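PDB 4RUW: Endonuclease/exonuclease/phosphatase from Beutenbergia cavernae DSM 12333, which belongs to the endonuclease/exonuclease/phosphatase family, pairing a DNase I-like domain that holds a zinc ion with a C-terminal immunoglobulin-like domain. Local coordinates for residues V382-N385 against V389-R392; G346-A351 against A421-A426. All coordinates share one frame; numbering follows the deposited sequence. Where two conformers were deposited one is given.

Contact 1 of 2, residues V382-N385 against V389-R392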
loop_
_atom_site.group_PDB
_atom_site.type_symbol
_atom_site.label_atom_id
_atom_site.label_comp_id
_atom_site.label_asym_id
_atom_site.label_seq_id
_atom_site.Cartn_x
_atom_site.Cartn_y
_atom_site.Cartn_z
ATOM N N VAL A 382 2.938 -11.265 22.524
ATOM C CA VAL A 382 3.061 -11.045 23.954
ATOM C C VAL A 382 4.243 -10.127 24.240
ATOM O O VAL A 382 5.377 -10.411 23.827
ATOM C CB VAL A 382 3.245 -12.376 24.726
ATOM C CG1 VAL A 382 3.218 -12.131 26.233
ATOM C CG2 VAL A 382 2.169 -13.383 24.335
ATOM N N LEU A 383 3.989 -9.015 24.905
ATOM C CA LEU A 383 5.011 -8.169 25.445
ATOM C C LEU A 383 5.357 -8.702 26.847
ATOM O O LEU A 383 4.490 -8.862 27.658
ATOM C CB LEU A 383 4.529 -6.725 25.498
ATOM C CG LEU A 383 5.471 -5.669 26.012
ATOM C CD1 LEU A 383 6.728 -5.535 25.194
ATOM C CD2 LEU A 383 4.793 -4.317 26.187
ATOM N N ARG A 384 6.621 -9.057 27.040
ATOM C CA ARG A 384 7.077 -9.658 28.285
ATOM C C ARG A 384 8.160 -8.810 28.932
ATOM O O ARG A 384 8.921 -8.134 28.240
ATOM C CB ARG A 384 7.638 -11.057 28.023
ATOM C CG ARG A 384 6.643 -12.034 27.439
ATOM C CD ARG A 384 7.248 -13.424 27.286
ATOM N NE ARG A 384 6.300 -14.344 26.664
ATOM C CZ ARG A 384 5.317 -14.957 27.316
ATOM N NH1 ARG A 384 5.151 -14.758 28.617
ATOM N NH2 ARG A 384 4.499 -15.768 26.665
ATOM N N ASN A 385 8.233 -8.842 30.261
ATOM C CA ASN A 385 9.346 -8.204 30.957
ATOM C C ASN A 385 10.589 -9.089 30.911
ATOM O O ASN A 385 10.556 -10.179 30.345
ATOM C CB ASN A 385 8.977 -7.811 32.399
ATOM C CG ASN A 385 8.627 -9.007 33.282
ATOM O OD1 ASN A 385 8.999 -10.145 33.003
ATOM N ND2 ASN A 385 7.915 -8.738 34.369
ATOM N N VAL A 389 7.545 -12.441 32.235
ATOM C CA VAL A 389 6.145 -12.284 32.613
ATOM C C VAL A 389 5.386 -11.483 31.556
ATOM O O VAL A 389 5.864 -10.449 31.096
ATOM C CB VAL A 389 6.018 -11.581 33.981
ATOM C CG1 VAL A 389 4.561 -11.273 34.301
ATOM C CG2 VAL A 389 6.638 -12.439 35.072
ATOM N N ALA A 390 4.204 -11.962 31.176
ATOM C CA ALA A 390 3.379 -11.265 30.191
ATOM C C ALA A 390 2.871 -9.929 30.735
ATOM O O ALA A 390 2.282 -9.868 31.816
ATOM C CB ALA A 390 2.216 -12.143 29.760
ATOM N N LEU A 391 3.128 -8.861 29.987
ATOM C CA LEU A 391 2.648 -7.526 30.330
ATOM C C LEU A 391 1.361 -7.214 29.573
ATOM O O LEU A 391 0.459 -6.570 30.110
ATOM C CB LEU A 391 3.712 -6.477 30.008
ATOM C CG LEU A 391 5.030 -6.645 30.768
ATOM C CD1 LEU A 391 6.047 -5.615 30.305
ATOM C CD2 LEU A 391 4.803 -6.542 32.271
ATOM N N ARG A 392 1.286 -7.659 28.325
ATOM C CA ARG A 392 0.062 -7.552 27.544
ATOM C C ARG A 392 0.125 -8.553 26.408
ATOM O O ARG A 392 1.197 -8.815 25.864
ATOM C CB ARG A 392 -0.133 -6.139 26.997
ATOM C CG ARG A 392 -1.475 -5.942 26.293
ATOM C CD ARG A 392 -1.758 -4.483 25.996
ATOM N NE ARG A 392 -1.970 -3.715 27.216
ATOM C CZ ARG A 392 -3.165 -3.416 27.718
ATOM N NH1 ARG A 392 -4.269 -3.831 27.110
ATOM N NH2 ARG A 392 -3.256 -2.703 28.834
#

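Contact 2 of 2, residues G346-A351 against A421-A426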
loop_
_atom_site.group_PDB
_atom_site.type_symbol
_atom_site.label_atom_id
_atom_site.label_comp_id
_atom_site.label_asym_id
_atom_site.label_seq_id
_atom_site.Cartn_x
_atom_site.Cartn_y
_atom_site.Cartn_z
ATOM N N GLY A 346 8.239 -17.289 9.262
ATOM C CA GLY A 346 7.898 -15.877 9.287
ATOM C C GLY A 346 6.895 -15.462 8.226
ATOM O O GLY A 346 6.846 -14.287 7.857
ATOM N N LEU A 347 6.094 -16.418 7.751
ATOM C CA LEU A 347 5.175 -16.190 6.636
ATOM C C LEU A 347 3.703 -16.191 7.025
ATOM O O LEU A 347 2.838 -16.110 6.158
ATOM C CB LEU A 347 5.394 -17.238 5.545
ATOM C CG LEU A 347 6.785 -17.220 4.923
ATOM C CD1 LEU A 347 6.933 -18.352 3.919
ATOM C CD2 LEU A 347 7.045 -15.887 4.257
ATOM N N ASP A 348 3.408 -16.271 8.317
ATOM C CA ASP A 348 2.023 -16.433 8.743
ATOM C C ASP A 348 1.403 -15.168 9.320
ATOM O O ASP A 348 0.240 -15.177 9.741
ATOM C CB ASP A 348 1.919 -17.582 9.735
ATOM C CG ASP A 348 2.260 -18.898 9.097
ATOM O OD1 ASP A 348 1.483 -19.329 8.228
ATOM O OD2 ASP A 348 3.312 -19.480 9.434
ATOM N N GLY A 349 2.169 -14.085 9.331
ATOM C CA GLY A 349 1.711 -12.834 9.893
ATOM C C GLY A 349 2.808 -12.154 10.677
ATOM O O GLY A 349 3.994 -12.436 10.481
ATOM N N TRP A 350 2.425 -11.266 11.584
ATOM C CA TRP A 350 3.410 -10.467 12.291
ATOM C C TRP A 350 2.782 -9.699 13.439
ATOM O O TRP A 350 1.550 -9.580 13.547
ATOM C CB TRP A 350 4.066 -9.452 11.340
ATOM C CG TRP A 350 3.070 -8.599 10.601
ATOM C CD1 TRP A 350 2.400 -7.513 11.079
ATOM C CD2 TRP A 350 2.611 -8.793 9.255
ATOM N NE1 TRP A 350 1.560 -7.009 10.112
ATOM C CE2 TRP A 350 1.667 -7.777 8.984
ATOM C CE3 TRP A 350 2.921 -9.718 8.253
ATOM C CZ2 TRP A 350 1.031 -7.661 7.748
ATOM C CZ3 TRP A 350 2.276 -9.610 7.028
ATOM C CH2 TRP A 350 1.340 -8.589 6.789
ATOM N N ALA A 351 3.662 -9.169 14.282
ATOM C CA ALA A 351 3.311 -8.206 15.305
ATOM C C ALA A 351 4.209 -6.991 15.129
ATOM O O ALA A 351 5.424 -7.132 14.984
ATOM C CB ALA A 351 3.506 -8.805 16.679
ATOM N N ALA A 421 6.101 -13.259 19.138
ATOM C CA ALA A 421 5.000 -13.496 18.214
ATOM C C ALA A 421 4.913 -14.991 17.962
ATOM O O ALA A 421 5.910 -15.634 17.627
ATOM C CB ALA A 421 5.214 -12.754 16.906
ATOM N N CYS A 422 3.709 -15.536 18.115
ATOM C CA CYS A 422 3.479 -16.964 17.964
ATOM C C CYS A 422 2.387 -17.266 16.953
ATOM O O CYS A 422 1.480 -16.464 16.736
ATOM C CB CYS A 422 3.051 -17.581 19.293
ATOM S SG CYS A 422 4.271 -17.507 20.590
ATOM N N LEU A 423 2.478 -18.444 16.349
ATOM C CA LEU A 423 1.358 -19.012 15.633
ATOM C C LEU A 423 0.781 -20.073 16.564
ATOM O O LEU A 423 1.493 -20.982 16.997
ATOM C CB LEU A 423 1.808 -19.643 14.319
ATOM C CG LEU A 423 0.663 -20.217 13.480
ATOM C CD1 LEU A 423 -0.302 -19.123 13.023
ATOM C CD2 LEU A 423 1.205 -20.996 12.290
ATOM N N VAL A 424 -0.496 -19.923 16.898
ATOM C CA VAL A 424 -1.160 -20.803 17.841
ATOM C C VAL A 424 -2.146 -21.670 17.084
ATOM O O VAL A 424 -2.927 -21.171 16.273
ATOM C CB VAL A 424 -1.910 -20.000 18.920
ATOM C CG1 VAL A 424 -2.461 -20.936 19.984
ATOM C CG2 VAL A 424 -0.987 -18.970 19.546
ATOM N N GLY A 425 -2.094 -22.973 17.330
ATOM C CA GLY A 425 -2.989 -23.899 16.662
ATOM C C GLY A 425 -4.400 -23.786 17.199
ATOM O O GLY A 425 -4.631 -23.160 18.235
ATOM N N ALA A 426 -5.347 -24.395 16.492
ATOM C CA ALA A 426 -6.747 -24.340 16.894
ATOM C C ALA A 426 -6.955 -24.963 18.273
ATOM O O ALA A 426 -7.834 -24.543 19.025
ATOM C CB ALA A 426 -7.628 -25.028 15.854
#

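Contact 1 of 2, residues V382-N385 against V389-R392
Asn-385 reaches across the turn end of a beta hairpin to Val-389, its ND2 3.4 Å from the valine's CB. CG sits between the backbone N and the carbonyl carbon (chi1 63°), which swings OD1 over to the Val-389 N-H; the 2.8 Å bond from Val-389 N to OD1 comes from above the amide's carbonyl plane. A second bond, Asn-385 N to Val-389 O, joins the same two residues. Further from the turn, Leu-383 N bonds Arg-392 O (3.0 Å), and Leu-383 O accepts a short, straight bond from Leu-391 N (2.7 Å, 168° at the hydrogen) and a weak one from Arg-392 N, so two residues face one: a classic beta bulge. Leu-391 CB comes to 3.4 Å from Leu-383 O, and its CD1 lies beside Asn-385 N. On the face carrying Arg-384 and Ala-390, Val-382 CG1 meets Ala-390 CB at 3.7 Å and also lies over the centre of the Arg-384 guanidinium. The extended Arg-384 chain carries NE to a salt bridge with Glu-420, while NH1 bonds Gly-388 O. With all three nitrogens hydrogen-bonded and a methyl on one face, this guanidinium should have little freedom to rotate.

Contact 2 of 2, residues G346-A351 against A421-A426
Two facing sheets of the C-terminal immunoglobulin-like domain meet here, strand 349-356 of one against strand 418-424 of the other, and they touch through side chains with no hydrogen bond between the segments. Deep in the sandwich, Ala-351 and Ala-421 point at each other, their CB methyls 4.3 Å apart; with such small side chains the two backbones approach to 6.3 Å between Ala-351 CA and Ala-421 CA. Toward the ends of these strands the gap widens, the separation from Asp-348 CA to Leu-423 CA being 7.4 Å, and longer side chains bridge it. Leu-423 has CG anti to its backbone N (chi1 -178°), which sends the branch across to Asp-348, where CD2 rests 3.9 Å from OD2 and 4.0 Å from CG. The two side chains cross at about a right angle, and only the CD2 branch makes the contact. The polar partner of that carboxylate is elsewhere: OD1 is in a salt bridge with Arg-369; OD2 is the oxygen nearer to Leu-423 CD2. Trp-350 points its CB away from strand 418-424, and its indole packs on Gln-255 and Ala-259 of helix 251-260, linking this sheet to the neighbouring domain. On the inner side, Ala-351 also touches Ala-381 and Leu-423 touches Val-379, both on strand 378-384, while Ala-421 touches Val-340 across the gap. Small and branched apolar side chains packed between two antiparallel sheets are characteristic of a beta sandwich such as the immunoglobulin-like fold.

Overall arrangement
Along the chain, residues 346-351 come first, leading into strand 349-356 of one sheet, which strand 360-367 continues. The path then crosses to the second sheet, where contact 1 closes a short hairpin between strands 378-384 and 390-396 with three residues between its two segments. Strand 405-410 returns to the first sheet; the chain re-enters the second at strand 418-424, where 421-426 completes contact 2, so the small loop of contact 1 falls wholly within the long one of contact 2. Contact 1 joins neighbours within one sheet; contact 2 joins the two sheets. Their centres lie about 17 Å apart and they do not touch, but strands 378-384 and 418-424 run side by side, connecting them.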